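Local coordinates for protein muramoyltetrapeptide carboxypeptidase (Oxalobacter formigenes OXCC13, PDB 6UUK) that probably acts as a serine-type carboxypeptidase of the S66 family, trimming murein tetrapeptides by removing their terminal residue, at residues 221-226 against 245-250. Residues are numbered along the deposited sequence; the frame is centred on the assembly and turned at random.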
loop_
_atom_site.group_PDB
_atom_site.type_symbol
_atom_site.label_atom_id
_atom_site.label_comp_id
_atom_site.label_asym_id
_atom_site.label_seq_id
_atom_site.Cartn_x
_atom_site.Cartn_y
_atom_site.Cartn_z
ATOM N N GLY B 221 -6.887 -11.307 -5.211
ATOM C CA GLY B 221 -8.038 -10.608 -4.673
ATOM C C GLY B 221 -7.931 -9.102 -4.795
ATOM O O GLY B 221 -7.826 -8.567 -5.902
ATOM N N ASN B 222 -7.958 -8.407 -3.661
ATOM C CA ASN B 222 -7.858 -6.954 -3.659
ATOM C C ASN B 222 -6.401 -6.533 -3.805
ATOM O O ASN B 222 -5.522 -7.063 -3.119
ATOM C CB ASN B 222 -8.457 -6.383 -2.375
ATOM C CG ASN B 222 -8.464 -4.868 -2.359
ATOM O OD1 ASN B 222 -7.545 -4.239 -1.838
ATOM N ND2 ASN B 222 -9.505 -4.274 -2.932
ATOM N N LEU B 223 -6.150 -5.574 -4.700
ATOM C CA LEU B 223 -4.775 -5.164 -4.978
ATOM C C LEU B 223 -4.140 -4.479 -3.774
ATOM O O LEU B 223 -2.948 -4.666 -3.505
ATOM C CB LEU B 223 -4.740 -4.245 -6.199
ATOM C CG LEU B 223 -3.363 -3.708 -6.595
ATOM C CD1 LEU B 223 -2.405 -4.850 -6.899
ATOM C CD2 LEU B 223 -3.473 -2.766 -7.782
ATOM N N THR B 224 -4.917 -3.680 -3.039
ATOM C CA THR B 224 -4.368 -2.989 -1.876
ATOM C C THR B 224 -4.001 -3.974 -0.772
ATOM O O THR B 224 -2.991 -3.795 -0.081
ATOM C CB THR B 224 -5.365 -1.950 -1.362
ATOM O OG1 THR B 224 -5.702 -1.044 -2.421
ATOM C CG2 THR B 224 -4.773 -1.162 -0.203
HETATM N N MSE B 225 -4.798 -5.023 -0.601
HETATM C CA MSE B 225 -4.547 -6.009 0.443
HETATM C C MSE B 225 -3.413 -6.953 0.055
HETATM O O MSE B 225 -2.715 -7.483 0.918
HETATM C CB MSE B 225 -5.819 -6.804 0.742
HETATM C CG MSE B 225 -7.040 -5.930 0.961
HETATM SE SE MSE B 225 -6.746 -4.551 2.308
HETATM C CE MSE B 225 -8.278 -3.411 1.912
ATOM N N LEU B 226 -3.231 -7.160 -1.252
ATOM C CA LEU B 226 -2.135 -8.001 -1.720
ATOM C C LEU B 226 -0.797 -7.278 -1.614
ATOM O O LEU B 226 0.196 -7.860 -1.163
ATOM C CB LEU B 226 -2.392 -8.453 -3.158
ATOM C CG LEU B 226 -3.456 -9.538 -3.333
ATOM C CD1 LEU B 226 -3.647 -9.876 -4.802
ATOM C CD2 LEU B 226 -3.086 -10.780 -2.538
ATOM N N VAL B 245 -6.297 -9.583 -9.659
ATOM C CA VAL B 245 -6.346 -8.427 -8.772
ATOM C C VAL B 245 -7.513 -7.531 -9.165
ATOM O O VAL B 245 -8.020 -7.583 -10.288
ATOM C CB VAL B 245 -5.031 -7.615 -8.790
ATOM C CG1 VAL B 245 -3.893 -8.418 -8.182
ATOM C CG2 VAL B 245 -4.690 -7.189 -10.210
ATOM N N GLU B 246 -7.933 -6.698 -8.214
ATOM C CA GLU B 246 -8.976 -5.706 -8.435
ATOM C C GLU B 246 -8.880 -4.657 -7.336
ATOM O O GLU B 246 -8.265 -4.887 -6.291
ATOM C CB GLU B 246 -10.371 -6.345 -8.469
ATOM C CG GLU B 246 -10.724 -7.197 -7.253
ATOM C CD GLU B 246 -11.166 -6.375 -6.056
ATOM O OE1 GLU B 246 -10.874 -6.784 -4.913
ATOM O OE2 GLU B 246 -11.800 -5.319 -6.260
ATOM N N ASP B 247 -9.500 -3.505 -7.582
ATOM C CA ASP B 247 -9.464 -2.404 -6.626
ATOM C C ASP B 247 -10.490 -1.357 -7.042
ATOM O O ASP B 247 -11.058 -1.414 -8.136
ATOM C CB ASP B 247 -8.065 -1.786 -6.537
ATOM C CG ASP B 247 -7.673 -1.434 -5.117
ATOM O OD1 ASP B 247 -8.576 -1.178 -4.295
ATOM O OD2 ASP B 247 -6.459 -1.416 -4.824
ATOM N N ILE B 248 -10.718 -0.394 -6.144
ATOM C CA ILE B 248 -11.591 0.746 -6.399
ATOM C C ILE B 248 -10.982 1.983 -5.754
ATOM O O ILE B 248 -10.115 1.897 -4.882
ATOM C CB ILE B 248 -13.027 0.536 -5.871
ATOM C CG1 ILE B 248 -12.997 -0.001 -4.437
ATOM C CG2 ILE B 248 -13.813 -0.375 -6.801
ATOM C CD1 ILE B 248 -14.340 0.033 -3.744
ATOM N N HIS B 249 -11.462 3.148 -6.195
ATOM C CA HIS B 249 -10.996 4.455 -5.731
ATOM C C HIS B 249 -9.508 4.669 -5.983
ATOM O O HIS B 249 -8.871 5.472 -5.293
ATOM C CB HIS B 249 -11.295 4.670 -4.241
ATOM C CG HIS B 249 -12.639 4.173 -3.808
ATOM N ND1 HIS B 249 -13.815 4.607 -4.378
ATOM C CD2 HIS B 249 -12.991 3.287 -2.845
ATOM C CE1 HIS B 249 -14.835 4.005 -3.792
ATOM N NE2 HIS B 249 -14.362 3.200 -2.858
ATOM N N GLU B 250 -8.930 3.973 -6.960
ATOM C CA GLU B 250 -7.495 4.014 -7.205
ATOM C C GLU B 250 -7.223 4.617 -8.575
ATOM O O GLU B 250 -7.712 4.110 -9.589
ATOM C CB GLU B 250 -6.878 2.616 -7.113
ATOM C CG GLU B 250 -7.114 1.920 -5.787
ATOM C CD GLU B 250 -6.612 2.722 -4.603
ATOM O OE1 GLU B 250 -5.531 3.338 -4.710
ATOM O OE2 GLU B 250 -7.304 2.739 -3.564
#
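The side-chain amide of Asn222 lies between two carboxylates, those of Glu246 and Asp247, and is turned steeply against both, its plane 63° from the first and 75° from the second. At the amide nitrogen, ND2 is 3.5 Å from Glu246 OE1 in a weak hydrogen bond, and Asp247 OD1 lies equally near. At the amide oxygen, Asn222 OD1 accepts from Met225 N in the carbonyl plane, on a lone pair, at 3.1 Å; this is an N-cap bond. CG, anti to the backbone N (chi1 -176°), sits beside the carbonyl carbon that leads into the helix. The Asp247 carboxylate divides its oxygens: OD2 accepts from Thr224 OG1 at 2.5 Å on its syn lone pair, whereas OD1 receives Ile248 N on the anti side, somewhat out of the carboxylate plane. The Thr224 bond ties the helix start to the strand; the Ile248 bond, within 245-250, helps hold the rotation of this buried group.

The backbones pair in parallel. Leu223 N donates to Glu246 O at 2.7 Å in a nearly straight bond, while Glu246 N reaches Gly221 O in a weak, bent one. On the sheet face that carries the Val245 side chain, its CG1 meets Leu226 CD1 at 3.7 Å and Leu223 CD1 at 4.1 Å; Phe279 of strand 273-280 also packs on Leu223 and Val245.

Glu246, a predicted charge-relay residue, makes a weak hydrogen bond through OE2 to ND1 of His316, the other predicted relay residue, and the Asn222 side chain is about 5 Å from that of the predicted nucleophile Ser152. The arrangement is that of a beta-alpha-beta unit whose first strand runs straight into a capped helix and whose second strand delivers the glutamate of a probable Ser-His-Glu catalytic triad, as in S66 peptidases.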